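Hydrolase, haloacid dehalogenase-like family (Streptococcus pneumoniae, PDB 2FI1) is a haloacid dehalogenase-like hydrolase of undefined substrate that probably hydrolyses its target at a metal-dependent active site of the HAD superfamily. Local coordinates at residues G14-D19 against L156-R161. Residues are numbered along the deposited sequence; the frame is centred on the assembly and turned at random.
Sequences GGTLLD and LVIGDR. With CA (calcium ion), chain B.
The metal site of this haloacid dehalogenase-like hydrolase joins G14 to D160: the backbone O of G14 lies 2.3 Å from the calcium ion, and D160 OD1 lies 2.4 Å from it. The two oxygens, 3.5 Å apart, meet as fellow ligands, and three waters and D12, just past strand 8-11, help fill the coordination shell. D160 binds through one oxygen; its OD2 instead accepts a hydrogen bond from a metal-bound water 2.8 Å away, which ties down both ends of the carboxylate. Its chi1 of 66° places CG between the backbone N and the carbonyl carbon and turns the group toward the ion. G15 passes close to this side chain, with G15 O 3.5 Å from D160 CB and G15 CA 3.6 Å from D160 OD2, at a positive phi (84°) that glycine readily adopts. Strands 8-11 and 155-159 are neighbours in the parallel sheet of the Rossmann-like HAD core, so the D12 and D160 loops converge at their C-terminal ends. T16 OG1 sits 3.2 Å from D160 N at an angle too poor for a hydrogen bond; T16 OG1 is hydrogen-bonded instead to D12 OD2, consistent with a second-shell role in orienting that ligand. The other branch, T16 CG2, meets I158 CG2 at 3.8 Å, the side chains crossing at about a right angle, and both residues also pack on W11.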
loop_
_atom_site.group_PDB
_atom_site.type_symbol
_atom_site.label_atom_id
_atom_site.label_comp_id
_atom_site.label_asym_id
_atom_site.label_seq_id
_atom_site.Cartn_x
_atom_site.Cartn_y
_atom_site.Cartn_z
ATOM N N GLY A 14 1.026 0.055 0.740
ATOM C CA GLY A 14 0.674 -1.354 0.589
ATOM C C GLY A 14 -0.824 -1.555 0.551
ATOM O O GLY A 14 -1.539 -1.071 1.427
ATOM N N GLY A 15 -1.304 -2.269 -0.459
ATOM C CA GLY A 15 -2.724 -2.580 -0.587
ATOM C C GLY A 15 -3.578 -1.502 -1.243
ATOM O O GLY A 15 -4.771 -1.718 -1.476
ATOM N N THR A 16 -2.972 -0.355 -1.555
ATOM C CA THR A 16 -3.687 0.766 -2.166
ATOM C C THR A 16 -2.959 1.189 -3.444
ATOM O O THR A 16 -3.499 1.058 -4.537
ATOM C CB THR A 16 -3.830 1.921 -1.163
ATOM O OG1 THR A 16 -4.617 1.471 -0.046
ATOM C CG2 THR A 16 -4.499 3.106 -1.790
ATOM N N LEU A 17 -1.730 1.679 -3.319
ATOM C CA LEU A 17 -0.915 1.990 -4.503
ATOM C C LEU A 17 -0.048 0.807 -4.925
ATOM O O LEU A 17 0.096 0.529 -6.111
ATOM C CB LEU A 17 -0.032 3.199 -4.229
ATOM C CG LEU A 17 -0.778 4.502 -3.960
ATOM C CD1 LEU A 17 0.228 5.569 -3.668
ATOM C CD2 LEU A 17 -1.659 4.899 -5.135
ATOM N N LEU A 18 0.532 0.136 -3.935
ATOM C CA LEU A 18 1.455 -0.979 -4.163
ATOM C C LEU A 18 0.740 -2.300 -3.929
ATOM O O LEU A 18 0.170 -2.511 -2.858
ATOM C CB LEU A 18 2.637 -0.867 -3.208
ATOM C CG LEU A 18 3.715 -1.946 -3.326
ATOM C CD1 LEU A 18 4.535 -1.736 -4.583
ATOM C CD2 LEU A 18 4.575 -1.933 -2.082
ATOM N N ASP A 19 0.766 -3.175 -4.937
ATOM C CA ASP A 19 0.200 -4.517 -4.810
ATOM C C ASP A 19 1.269 -5.428 -4.193
ATOM O O ASP A 19 1.845 -6.296 -4.857
ATOM C CB ASP A 19 -0.262 -5.012 -6.181
ATOM C CG ASP A 19 -1.154 -6.242 -6.107
ATOM O OD1 ASP A 19 -1.302 -6.816 -5.008
ATOM O OD2 ASP A 19 -1.699 -6.620 -7.168
ATOM N N LEU A 156 -8.766 14.033 0.884
ATOM C CA LEU A 156 -9.286 12.671 0.880
ATOM C C LEU A 156 -8.182 11.714 1.334
ATOM O O LEU A 156 -7.064 11.754 0.820
ATOM C CB LEU A 156 -9.762 12.289 -0.522
ATOM C CG LEU A 156 -10.375 10.889 -0.672
ATOM C CD1 LEU A 156 -11.663 10.743 0.118
ATOM C CD2 LEU A 156 -10.606 10.550 -2.135
ATOM N N VAL A 157 -8.508 10.865 2.300
ATOM C CA VAL A 157 -7.599 9.847 2.808
ATOM C C VAL A 157 -7.998 8.517 2.183
ATOM O O VAL A 157 -9.141 8.085 2.332
ATOM C CB VAL A 157 -7.693 9.758 4.344
ATOM C CG1 VAL A 157 -6.867 8.608 4.886
ATOM C CG2 VAL A 157 -7.247 11.065 4.964
ATOM N N ILE A 158 -7.069 7.874 1.479
ATOM C CA ILE A 158 -7.345 6.641 0.760
ATOM C C ILE A 158 -6.496 5.513 1.340
ATOM O O ILE A 158 -5.273 5.612 1.375
ATOM C CB ILE A 158 -7.025 6.771 -0.745
ATOM C CG1 ILE A 158 -7.731 7.991 -1.354
ATOM C CG2 ILE A 158 -7.432 5.502 -1.466
ATOM C CD1 ILE A 158 -6.846 9.205 -1.461
ATOM N N GLY A 159 -7.136 4.447 1.802
ATOM C CA GLY A 159 -6.401 3.296 2.305
ATOM C C GLY A 159 -7.268 2.065 2.274
ATOM O O GLY A 159 -8.485 2.151 2.146
ATOM N N ASP A 160 -6.639 0.904 2.407
ATOM C CA ASP A 160 -7.367 -0.352 2.270
ATOM C C ASP A 160 -7.849 -0.939 3.591
ATOM O O ASP A 160 -8.590 -1.919 3.570
ATOM C CB ASP A 160 -6.537 -1.398 1.504
ATOM C CG ASP A 160 -5.297 -1.851 2.255
ATOM O OD1 ASP A 160 -4.657 -1.024 2.931
ATOM O OD2 ASP A 160 -4.946 -3.053 2.156
ATOM N N ARG A 161 -7.446 -0.363 4.712
ATOM C CA ARG A 161 -7.756 -0.946 6.019
ATOM C C ARG A 161 -8.590 -0.038 6.910
ATOM O O ARG A 161 -8.532 1.183 6.806
ATOM C CB ARG A 161 -6.460 -1.294 6.755
ATOM C CG ARG A 161 -5.725 -2.480 6.212
ATOM C CD ARG A 161 -4.468 -2.745 7.014
ATOM N NE ARG A 161 -4.755 -2.961 8.430
ATOM C CZ ARG A 161 -3.833 -2.989 9.387
ATOM N NH1 ARG A 161 -2.551 -2.827 9.092
ATOM N NH2 ARG A 161 -4.189 -3.185 10.646
HETATM CA CA CA B . -2.402 -0.582 3.492
HETATM O O HOH W 1 -2.589 -2.967 3.651
HETATM O O HOH W 2 -3.291 0.127 5.584
HETATM O O HOH W 3 -0.273 -0.705 4.423
#